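Local coordinates for electron transfer flavoprotein, alpha subunit (Thermotoga maritima, PDB 7KOE), which binds flavin-adenine dinucleotide and, paired with its partner subunit, probably relays electrons between redox partners, as other electron transfer flavoproteins do, at residues E3-F8 with R93-L98; P213-G218 with V270-C275; V294-D299 with G314-V319. All coordinates share one frame; numbering follows the deposited sequence.

Contact 1: E3-F8 with R93-L98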
loop_
_atom_site.group_PDB
_atom_site.type_symbol
_atom_site.label_atom_id
_atom_site.label_comp_id
_atom_site.label_asym_id
_atom_site.label_seq_id
_atom_site.Cartn_x
_atom_site.Cartn_y
_atom_site.Cartn_z
ATOM N N GLU B 3 14.071 9.159 -54.884
ATOM C CA GLU B 3 14.825 10.398 -54.785
ATOM C C GLU B 3 14.042 11.517 -54.109
ATOM O O GLU B 3 14.505 12.661 -54.110
ATOM C CB GLU B 3 15.298 10.833 -56.182
ATOM C CG GLU B 3 14.188 11.037 -57.199
ATOM C CD GLU B 3 13.719 12.474 -57.277
ATOM O OE1 GLU B 3 14.499 13.373 -56.897
ATOM O OE2 GLU B 3 12.572 12.704 -57.709
ATOM N N LYS B 4 12.863 11.221 -53.552
ATOM C CA LYS B 4 12.196 12.165 -52.663
ATOM C C LYS B 4 12.573 11.926 -51.205
ATOM O O LYS B 4 12.413 12.827 -50.374
ATOM C CB LYS B 4 10.679 12.085 -52.849
ATOM C CG LYS B 4 10.172 12.699 -54.152
ATOM C CD LYS B 4 10.336 14.212 -54.162
ATOM C CE LYS B 4 9.397 14.860 -55.166
ATOM N NZ LYS B 4 10.099 15.873 -55.999
ATOM N N LYS B 5 13.059 10.725 -50.877
ATOM C CA LYS B 5 13.726 10.475 -49.596
ATOM C C LYS B 5 15.222 10.743 -49.774
ATOM O O LYS B 5 16.034 9.859 -50.050
ATOM C CB LYS B 5 13.454 9.061 -49.103
ATOM C CG LYS B 5 12.026 8.848 -48.639
ATOM C CD LYS B 5 11.822 7.446 -48.098
ATOM C CE LYS B 5 10.370 7.222 -47.708
ATOM N NZ LYS B 5 9.979 8.054 -46.538
ATOM N N ILE B 6 15.564 12.011 -49.612
ATOM C CA ILE B 6 16.839 12.567 -50.037
ATOM C C ILE B 6 17.388 13.369 -48.858
ATOM O O ILE B 6 16.994 14.508 -48.614
ATOM C CB ILE B 6 16.649 13.392 -51.317
ATOM C CG1 ILE B 6 17.885 14.187 -51.727
ATOM C CG2 ILE B 6 15.334 14.203 -51.327
ATOM C CD1 ILE B 6 17.663 14.836 -53.059
ATOM N N ILE B 7 18.295 12.776 -48.089
ATOM C CA ILE B 7 18.644 13.392 -46.811
ATOM C C ILE B 7 19.804 14.363 -47.019
ATOM O O ILE B 7 20.754 14.080 -47.755
ATOM C CB ILE B 7 18.937 12.330 -45.740
ATOM C CG1 ILE B 7 20.124 11.438 -46.090
ATOM C CG2 ILE B 7 17.721 11.435 -45.581
ATOM C CD1 ILE B 7 20.398 10.376 -45.048
ATOM N N PHE B 8 19.692 15.547 -46.423
ATOM C CA PHE B 8 20.651 16.621 -46.632
ATOM C C PHE B 8 21.624 16.704 -45.466
ATOM O O PHE B 8 21.291 16.362 -44.331
ATOM C CB PHE B 8 19.949 17.973 -46.778
ATOM C CG PHE B 8 19.427 18.261 -48.156
ATOM C CD1 PHE B 8 19.430 17.294 -49.145
ATOM C CD2 PHE B 8 18.930 19.517 -48.456
ATOM C CE1 PHE B 8 18.942 17.577 -50.405
ATOM C CE2 PHE B 8 18.447 19.808 -49.712
ATOM C CZ PHE B 8 18.452 18.838 -50.687
ATOM N N ARG B 93 13.174 19.139 -52.217
ATOM C CA ARG B 93 12.321 18.542 -51.185
ATOM C C ARG B 93 13.010 17.441 -50.384
ATOM O O ARG B 93 12.703 16.259 -50.584
ATOM C CB ARG B 93 11.037 18.001 -51.813
ATOM C CG ARG B 93 10.165 19.071 -52.438
ATOM C CD ARG B 93 8.900 18.469 -53.025
ATOM N NE ARG B 93 8.005 17.966 -51.988
ATOM C CZ ARG B 93 7.044 18.686 -51.419
ATOM N NH1 ARG B 93 6.852 19.944 -51.789
ATOM N NH2 ARG B 93 6.274 18.150 -50.482
ATOM N N PRO B 94 13.938 17.769 -49.490
ATOM C CA PRO B 94 14.638 16.739 -48.721
ATOM C C PRO B 94 13.745 16.109 -47.657
ATOM O O PRO B 94 12.617 16.527 -47.413
ATOM C CB PRO B 94 15.800 17.507 -48.087
ATOM C CG PRO B 94 15.332 18.884 -48.013
ATOM C CD PRO B 94 14.516 19.096 -49.237
ATOM N N GLU B 95 14.283 15.071 -47.026
ATOM C CA GLU B 95 13.621 14.350 -45.947
ATOM C C GLU B 95 14.238 14.630 -44.588
ATOM O O GLU B 95 13.514 14.858 -43.619
ATOM C CB GLU B 95 13.666 12.842 -46.225
ATOM C CG GLU B 95 13.083 11.965 -45.133
ATOM C CD GLU B 95 11.590 11.770 -45.277
ATOM O OE1 GLU B 95 11.043 12.143 -46.334
ATOM O OE2 GLU B 95 10.964 11.233 -44.340
ATOM N N ILE B 96 15.565 14.623 -44.501
ATOM C CA ILE B 96 16.295 14.895 -43.270
ATOM C C ILE B 96 17.354 15.938 -43.586
ATOM O O ILE B 96 18.244 15.693 -44.408
ATOM C CB ILE B 96 16.947 13.628 -42.693
ATOM C CG1 ILE B 96 15.891 12.634 -42.218
ATOM C CG2 ILE B 96 17.905 13.978 -41.576
ATOM C CD1 ILE B 96 16.468 11.310 -41.789
ATOM N N PHE B 97 17.261 17.094 -42.943
ATOM C CA PHE B 97 18.266 18.142 -43.046
ATOM C C PHE B 97 19.139 18.056 -41.803
ATOM O O PHE B 97 18.618 17.971 -40.689
ATOM C CB PHE B 97 17.608 19.517 -43.145
ATOM C CG PHE B 97 18.422 20.532 -43.879
ATOM C CD1 PHE B 97 18.077 20.917 -45.157
ATOM C CD2 PHE B 97 19.546 21.087 -43.302
ATOM C CE1 PHE B 97 18.828 21.857 -45.831
ATOM C CE2 PHE B 97 20.298 22.018 -43.981
ATOM C CZ PHE B 97 19.938 22.402 -45.241
ATOM N N LEU B 98 20.455 18.069 -41.988
ATOM C CA LEU B 98 21.394 17.957 -40.879
ATOM C C LEU B 98 22.401 19.094 -40.948
ATOM O O LEU B 98 23.128 19.222 -41.937
ATOM C CB LEU B 98 22.119 16.613 -40.900
ATOM C CG LEU B 98 21.328 15.354 -40.556
ATOM C CD1 LEU B 98 22.275 14.198 -40.324
ATOM C CD2 LEU B 98 20.468 15.575 -39.336
#

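Contact 2: P213-G218 with V270-C275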
loop_
_atom_site.group_PDB
_atom_site.type_symbol
_atom_site.label_atom_id
_atom_site.label_comp_id
_atom_site.label_asym_id
_atom_site.label_seq_id
_atom_site.Cartn_x
_atom_site.Cartn_y
_atom_site.Cartn_z
ATOM N N PRO B 213 37.636 23.835 -26.651
ATOM C CA PRO B 213 37.692 22.372 -26.767
ATOM C C PRO B 213 38.446 21.704 -25.636
ATOM O O PRO B 213 38.288 20.495 -25.439
ATOM C CB PRO B 213 38.399 22.149 -28.111
ATOM C CG PRO B 213 38.427 23.496 -28.781
ATOM C CD PRO B 213 38.446 24.494 -27.683
ATOM N N VAL B 214 39.272 22.440 -24.901
ATOM C CA VAL B 214 40.014 21.909 -23.766
ATOM C C VAL B 214 39.885 22.909 -22.628
ATOM O O VAL B 214 40.160 24.097 -22.809
ATOM C CB VAL B 214 41.498 21.661 -24.114
ATOM C CG1 VAL B 214 42.336 21.499 -22.859
ATOM C CG2 VAL B 214 41.642 20.432 -24.982
ATOM N N VAL B 215 39.439 22.442 -21.469
ATOM C CA VAL B 215 39.392 23.263 -20.270
ATOM C C VAL B 215 40.287 22.598 -19.242
ATOM O O VAL B 215 39.974 21.506 -18.751
ATOM C CB VAL B 215 37.965 23.436 -19.738
ATOM C CG1 VAL B 215 37.987 24.165 -18.412
ATOM C CG2 VAL B 215 37.126 24.198 -20.740
ATOM N N VAL B 216 41.413 23.229 -18.937
ATOM C CA VAL B 216 42.284 22.793 -17.855
ATOM C C VAL B 216 42.050 23.692 -16.647
ATOM O O VAL B 216 42.255 24.909 -16.706
ATOM C CB VAL B 216 43.760 22.746 -18.299
ATOM C CG1 VAL B 216 44.173 23.987 -19.066
ATOM C CG2 VAL B 216 44.666 22.549 -17.097
ATOM N N ALA B 217 41.569 23.097 -15.562
ATOM C CA ALA B 217 41.085 23.861 -14.427
ATOM C C ALA B 217 41.736 23.358 -13.152
ATOM O O ALA B 217 42.201 22.220 -13.083
ATOM C CB ALA B 217 39.567 23.768 -14.305
ATOM N N GLY B 218 41.749 24.212 -12.138
ATOM C CA GLY B 218 42.317 23.824 -10.865
ATOM C C GLY B 218 41.837 24.702 -9.738
ATOM O O GLY B 218 41.279 25.781 -9.954
ATOM N N VAL B 270 35.948 18.734 -25.104
ATOM C CA VAL B 270 36.185 17.321 -25.360
ATOM C C VAL B 270 37.235 16.752 -24.424
ATOM O O VAL B 270 37.474 15.538 -24.437
ATOM C CB VAL B 270 36.596 17.073 -26.825
ATOM C CG1 VAL B 270 35.534 17.612 -27.763
ATOM C CG2 VAL B 270 37.947 17.686 -27.117
ATOM N N LEU B 271 37.853 17.588 -23.594
ATOM C CA LEU B 271 38.939 17.146 -22.725
ATOM C C LEU B 271 39.022 18.117 -21.557
ATOM O O LEU B 271 39.382 19.282 -21.747
ATOM C CB LEU B 271 40.248 17.090 -23.497
ATOM C CG LEU B 271 41.536 16.808 -22.732
ATOM C CD1 LEU B 271 41.438 15.517 -21.950
ATOM C CD2 LEU B 271 42.703 16.760 -23.696
ATOM N N TYR B 272 38.688 17.646 -20.362
ATOM C CA TYR B 272 38.716 18.459 -19.156
ATOM C C TYR B 272 39.837 17.971 -18.250
ATOM O O TYR B 272 39.977 16.764 -18.029
ATOM C CB TYR B 272 37.371 18.400 -18.426
ATOM C CG TYR B 272 37.297 19.279 -17.197
ATOM C CD1 TYR B 272 37.019 20.633 -17.305
ATOM C CD2 TYR B 272 37.509 18.751 -15.929
ATOM C CE1 TYR B 272 36.960 21.435 -16.189
ATOM C CE2 TYR B 272 37.454 19.547 -14.814
ATOM C CZ TYR B 272 37.183 20.884 -14.950
ATOM O OH TYR B 272 37.117 21.668 -13.828
ATOM N N PHE B 273 40.626 18.903 -17.726
ATOM C CA PHE B 273 41.725 18.588 -16.816
ATOM C C PHE B 273 41.368 19.111 -15.429
ATOM O O PHE B 273 41.516 20.301 -15.148
ATOM C CB PHE B 273 43.032 19.201 -17.304
ATOM C CG PHE B 273 43.778 18.349 -18.281
ATOM C CD1 PHE B 273 44.684 17.402 -17.840
ATOM C CD2 PHE B 273 43.583 18.504 -19.641
ATOM C CE1 PHE B 273 45.372 16.620 -18.739
ATOM C CE2 PHE B 273 44.269 17.726 -20.543
ATOM C CZ PHE B 273 45.164 16.783 -20.094
ATOM N N ALA B 274 40.908 18.216 -14.556
ATOM C CA ALA B 274 40.618 18.562 -13.166
ATOM C C ALA B 274 41.922 18.519 -12.369
ATOM O O ALA B 274 42.199 17.600 -11.597
ATOM C CB ALA B 274 39.573 17.623 -12.586
ATOM N N CYS B 275 42.731 19.554 -12.571
ATOM C CA CYS B 275 44.111 19.575 -12.092
ATOM C C CYS B 275 44.137 20.073 -10.655
ATOM O O CYS B 275 44.271 21.264 -10.388
ATOM C CB CYS B 275 44.966 20.446 -13.001
ATOM S SG CYS B 275 45.477 19.623 -14.518
#

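Contact 3: V294-D299 with G314-V319. With FAD (flavin-adenine dinucleotide), chain J.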
loop_
_atom_site.group_PDB
_atom_site.type_symbol
_atom_site.label_atom_id
_atom_site.label_comp_id
_atom_site.label_asym_id
_atom_site.label_seq_id
_atom_site.Cartn_x
_atom_site.Cartn_y
_atom_site.Cartn_z
ATOM N N VAL B 294 40.256 14.363 -17.004
ATOM C CA VAL B 294 41.529 13.947 -16.433
ATOM C C VAL B 294 41.659 14.580 -15.057
ATOM O O VAL B 294 41.467 15.791 -14.905
ATOM C CB VAL B 294 42.704 14.344 -17.341
ATOM C CG1 VAL B 294 44.015 13.825 -16.777
ATOM C CG2 VAL B 294 42.477 13.820 -18.742
ATOM N N ALA B 295 41.973 13.766 -14.055
ATOM C CA ALA B 295 42.055 14.221 -12.674
ATOM C C ALA B 295 43.463 13.994 -12.151
ATOM O O ALA B 295 43.936 12.856 -12.106
ATOM C CB ALA B 295 41.040 13.493 -11.796
ATOM N N ILE B 296 44.125 15.077 -11.755
ATOM C CA ILE B 296 45.476 15.034 -11.207
ATOM C C ILE B 296 45.414 15.664 -9.823
ATOM O O ILE B 296 45.458 16.892 -9.701
ATOM C CB ILE B 296 46.487 15.773 -12.091
ATOM C CG1 ILE B 296 46.258 15.479 -13.572
ATOM C CG2 ILE B 296 47.904 15.419 -11.686
ATOM C CD1 ILE B 296 47.119 16.301 -14.490
ATOM N N ASN B 297 45.320 14.848 -8.776
ATOM C CA ASN B 297 45.450 15.385 -7.428
ATOM C C ASN B 297 46.051 14.333 -6.508
ATOM O O ASN B 297 45.971 13.132 -6.768
ATOM C CB ASN B 297 44.112 15.893 -6.872
ATOM C CG ASN B 297 43.131 14.789 -6.601
ATOM O OD1 ASN B 297 43.077 13.797 -7.321
ATOM N ND2 ASN B 297 42.344 14.952 -5.549
ATOM N N ILE B 298 46.638 14.806 -5.405
ATOM C CA ILE B 298 47.466 13.958 -4.549
ATOM C C ILE B 298 46.680 13.024 -3.648
ATOM O O ILE B 298 47.286 12.177 -2.981
ATOM C CB ILE B 298 48.386 14.814 -3.658
ATOM C CG1 ILE B 298 47.566 15.547 -2.596
ATOM C CG2 ILE B 298 49.159 15.806 -4.496
ATOM C CD1 ILE B 298 48.395 16.398 -1.660
ATOM N N ASP B 299 45.360 13.147 -3.592
ATOM C CA ASP B 299 44.540 12.315 -2.722
ATOM C C ASP B 299 43.859 11.243 -3.560
ATOM O O ASP B 299 43.044 11.558 -4.431
ATOM C CB ASP B 299 43.501 13.153 -1.979
ATOM C CG ASP B 299 42.852 12.399 -0.840
ATOM O OD1 ASP B 299 43.500 11.496 -0.273
ATOM O OD2 ASP B 299 41.690 12.713 -0.509
ATOM N N GLY B 314 49.122 12.316 -7.836
ATOM C CA GLY B 314 50.451 12.895 -7.787
ATOM C C GLY B 314 50.360 14.398 -7.671
ATOM O O GLY B 314 49.276 14.984 -7.744
ATOM N N ASP B 315 51.527 15.012 -7.491
ATOM C CA ASP B 315 51.631 16.457 -7.352
ATOM C C ASP B 315 51.255 17.151 -8.659
ATOM O O ASP B 315 51.241 16.549 -9.733
ATOM C CB ASP B 315 53.048 16.844 -6.929
ATOM C CG ASP B 315 53.110 18.194 -6.241
ATOM O OD1 ASP B 315 52.872 19.217 -6.915
ATOM O OD2 ASP B 315 53.403 18.234 -5.028
ATOM N N LEU B 316 50.931 18.437 -8.555
ATOM C CA LEU B 316 50.487 19.186 -9.722
ATOM C C LEU B 316 51.600 20.005 -10.352
ATOM O O LEU B 316 51.640 20.156 -11.576
ATOM C CB LEU B 316 49.337 20.115 -9.353
ATOM C CG LEU B 316 48.458 20.365 -10.563
ATOM C CD1 LEU B 316 47.645 19.129 -10.812
ATOM C CD2 LEU B 316 47.584 21.561 -10.343
ATOM N N HIS B 317 52.501 20.543 -9.539
ATOM C CA HIS B 317 53.641 21.289 -10.050
ATOM C C HIS B 317 54.755 20.383 -10.550
ATOM O O HIS B 317 55.753 20.885 -11.075
ATOM C CB HIS B 317 54.168 22.233 -8.967
ATOM C CG HIS B 317 53.086 22.922 -8.195
ATOM N ND1 HIS B 317 52.517 22.380 -7.065
ATOM C CD2 HIS B 317 52.461 24.106 -8.400
ATOM C CE1 HIS B 317 51.591 23.201 -6.603
ATOM N NE2 HIS B 317 51.538 24.256 -7.395
ATOM N N LYS B 318 54.605 19.068 -10.404
ATOM C CA LYS B 318 55.572 18.102 -10.891
ATOM C C LYS B 318 55.008 17.190 -11.970
ATOM O O LYS B 318 55.717 16.289 -12.428
ATOM C CB LYS B 318 56.100 17.257 -9.726
ATOM C CG LYS B 318 56.825 18.061 -8.661
ATOM C CD LYS B 318 57.699 17.170 -7.797
ATOM C CE LYS B 318 56.871 16.354 -6.819
ATOM N NZ LYS B 318 56.556 17.115 -5.579
ATOM N N VAL B 319 53.756 17.391 -12.388
ATOM C CA VAL B 319 53.127 16.591 -13.432
ATOM C C VAL B 319 52.654 17.459 -14.591
ATOM O O VAL B 319 52.965 17.182 -15.751
ATOM C CB VAL B 319 51.963 15.740 -12.869
ATOM C CG1 VAL B 319 51.038 15.256 -13.976
ATOM C CG2 VAL B 319 52.509 14.554 -12.099
HETATM P PA FAD J . 39.346 21.385 -2.325
HETATM O O1A FAD J . 40.091 21.801 -1.120
HETATM O O2A FAD J . 38.034 20.681 -2.017
HETATM O O5B FAD J . 40.254 20.550 -3.244
HETATM C C5B FAD J . 41.642 20.333 -2.922
HETATM C C4B FAD J . 42.105 19.083 -3.620
HETATM O O4B FAD J . 43.429 19.295 -4.161
HETATM C C3B FAD J . 42.194 17.841 -2.734
HETATM O O3B FAD J . 41.687 16.699 -3.415
HETATM C C2B FAD J . 43.695 17.724 -2.459
HETATM O O2B FAD J . 44.093 16.378 -2.235
HETATM C C1B FAD J . 44.264 18.230 -3.778
HETATM N N9A FAD J . 45.635 18.717 -3.696
HETATM C C8A FAD J . 46.253 19.273 -2.608
HETATM N N7A FAD J . 47.500 19.617 -2.819
HETATM C C5A FAD J . 47.719 19.258 -4.141
HETATM C C6A FAD J . 48.846 19.358 -4.979
HETATM N N6A FAD J . 50.017 19.872 -4.592
HETATM N N1A FAD J . 48.728 18.905 -6.246
HETATM C C2A FAD J . 47.561 18.391 -6.640
HETATM N N3A FAD J . 46.434 18.249 -5.942
HETATM C C4A FAD J . 46.579 18.702 -4.691
HETATM N N1 FAD J . 32.699 25.186 -6.600
HETATM C C2 FAD J . 33.103 25.378 -7.885
HETATM O O2 FAD J . 34.224 25.045 -8.255
HETATM N N3 FAD J . 32.244 25.940 -8.796
HETATM C C4 FAD J . 30.972 26.350 -8.548
HETATM O O4 FAD J . 30.293 26.847 -9.443
HETATM C C4X FAD J . 30.552 26.157 -7.182
HETATM N N5 FAD J . 29.365 26.518 -6.867
HETATM C C5X FAD J . 28.953 26.336 -5.572
HETATM C C6 FAD J . 27.669 26.728 -5.225
HETATM C C7 FAD J . 27.202 26.565 -3.930
HETATM C C7M FAD J . 25.803 27.003 -3.593
HETATM C C8 FAD J . 28.036 25.994 -2.958
HETATM C C8M FAD J . 27.562 25.792 -1.553
HETATM C C9 FAD J . 29.323 25.599 -3.301
HETATM C C9A FAD J . 29.784 25.771 -4.597
HETATM N N10 FAD J . 31.070 25.362 -4.990
HETATM C C10 FAD J . 31.495 25.563 -6.275
HETATM C "C1'" FAD J . 32.010 24.807 -4.006
HETATM C "C2'" FAD J . 32.066 23.288 -3.974
HETATM O "O2'" FAD J . 31.007 22.769 -3.170
HETATM C "C3'" FAD J . 33.403 22.865 -3.369
HETATM O "O3'" FAD J . 33.430 23.270 -2.005
HETATM C "C4'" FAD J . 34.616 23.467 -4.075
HETATM O "O4'" FAD J . 34.557 23.172 -5.470
HETATM C "C5'" FAD J . 35.931 22.977 -3.515
HETATM O "O5'" FAD J . 36.992 23.420 -4.385
HETATM P P FAD J . 38.280 22.552 -4.611
HETATM O O1P FAD J . 39.125 23.283 -5.654
HETATM O O2P FAD J . 37.946 21.171 -4.906
HETATM O O3P FAD J . 39.018 22.644 -3.227
#

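Contact 1: E3-F8 with R93-L98
Phe8 makes the largest single contribution to this contact, and its side chain can be traced outward from the strand it shares with Ile6 and Ile7. CB sits over one face of the Phe97 ring, offset toward the rim, in a CH-pi contact 4.2 Å from that ring's centroid. With chi1 at -83°, CG lies anti to the carbonyl carbon and the ring crosses above Pro94. CG meets Pro94 CB, Phe97 CE1 comes to the edge of the ring, in its plane, 3.5 Å from Phe8 CD2, and CE2 rests on Pro94 CG. Pro94 CB stands almost on the ring normal, 3.6 Å from the Phe8 centroid, so it touches CE1 and CZ as well. The two phenyl planes are oblique, 66° apart. An alanine in place of Phe8 would probably cost Pro94 its contact with this ring face and loosen the fit against Phe97. Beside this, Ile7 CG2 lies alongside Ile96 CB.

The backbones are joined by Phe8 N donating to Ile96 O, nearly along the C=O axis, and by Glu95 N donating to Ile6 O at 3.2 Å from above the carbonyl plane; Leu98 N to Phe8 O is weak. Glu95 OE2 forms a long salt bridge to Lys5 NZ, 4.0 Å away, and is held more strongly by Arg157.

Ile7 and Leu98 pack against helix 21-33, while the Phe8 ring meets Trp42 of the next strand. Strands 6-9 and 97-100 lie parallel at the middle of the sheet, the first-beside-fourth pairing characteristic of the Rossmann-like alpha/beta fold of the HUP group.

Contact 2: P213-G218 with V270-C275
Backbone hydrogen bonds join the parallel strands 214-218 and 271-275, whose axes approach to 4.7 Å and diverge by only 9°. Val215 and Ala217 face the neighbouring strand with both their N-H and C=O groups: Val215 N donates to Leu271 O, Phe273 N to Val215 O at 2.9 Å, Ala217 N to Phe273 O with an N-H...O angle of 170°, and Cys275 N to Ala217 O. The three bonds at Leu271 O, Val215 O and Phe273 O lie in the carbonyl planes, whereas the last runs nearly along the C=O axis. At the start of the pair, Val270 N reaches Pro213 O at 2.9 Å from above the carbonyl plane, and Leu271 N adds a weak bond to the same oxygen. CA-H...O contacts from Val214 to Leu271 O and from Tyr272 to Val215 O supplement these bonds.

Apolar packing divides between the two faces. On one, Val214 CG2 lies alongside Leu271 CB, and Val216 CG2, anti to its backbone N, touches Phe273 CB at 3.7 Å and Cys275 SG at 4.0 Å. Val216 and Cys275 meet Leu231 of helix 227-237, while Val214 and Phe273 also pack against Val283 and Leu270 of the neighbouring electron transfer flavoprotein subunit.

On the other face the Tyr272 ring lies obliquely across Val215, CE1 against CG1 at 3.7 Å, and its hydroxyl end passes over Ala217 CB. Tyr272 OH is hydrogen-bonded to His283 NE2, whose ND1 in turn bonds FAD, so Tyr272 is a second-shell residue of the FAD site. Two such adjoining strands, separated in sequence by helix 227-237, strand 241-244 and helix 246-249, are typical of a Rossmann-like dinucleotide-binding sheet.

Contact 3: V294-D299 with G314-V319
Asp315 OD1 is the best-held polar atom, gripped by two hydrogen bonds and a weaker third, all from its own loop. His317 N approaches its anti lone pair at 3.0 Å, forming an Asx turn, and His317 ND1 takes the syn lone pair at 3.2 Å, with the oxygen 21° out of the imidazole plane; Leu316 N is the weak donor. The other oxygen, OD2, faces Lys318 NZ in a salt bridge whose hydrogen bond is weak. These bonds would hold the carboxylate in place near the adenine amino group of FAD, with OD1 3.7 Å from N6A.

Across the contact, Ile296 is the main apolar partner. Its CB meets Leu316 CD1 at 3.8 Å, the two side chains crossing at about a right angle, and its CG2 meets Val319 CG1 tip to tip at 3.9 Å. Gly314 N adds a weak bond to Asn297 O.

Both segments line the FAD pocket. Asn297 ND2 donates to ribose O3B at 2.8 Å, Ile298 CD1 reaches adenine N7A at 3.5 Å, and Leu316 CB lies against adenine N1A.

Ile296 lies on strand 293-296, which runs between strands 271-275 and 310-312, with Ile296 packing on Cys275 and Ile312; 314-319 is the loop leading from strand 310-312 to helix 321-331.

How the contacts relate
The three contacts follow one another along the chain without interleaving. Contact 1 lies in the seven-stranded parallel sheet of the HUP-type region, its centre about 38 Å from that of contact 2 and about 50 Å from that of contact 3, on the other side of the chain's centre. Contacts 2 and 3 share the five-stranded parallel sheet of the FAD-binding domain, with centres about 13 Å apart. Strands 271-275 and 293-296 are neighbours there, linked by probable hydrogen bonds between Val294 and both Tyr272 and Ala274, and Leu316 packs on Cys275. Contact 2 thus forms the sheet interior beside the FAD-lining loops of contact 3, while contact 1 belongs to a separate sheet.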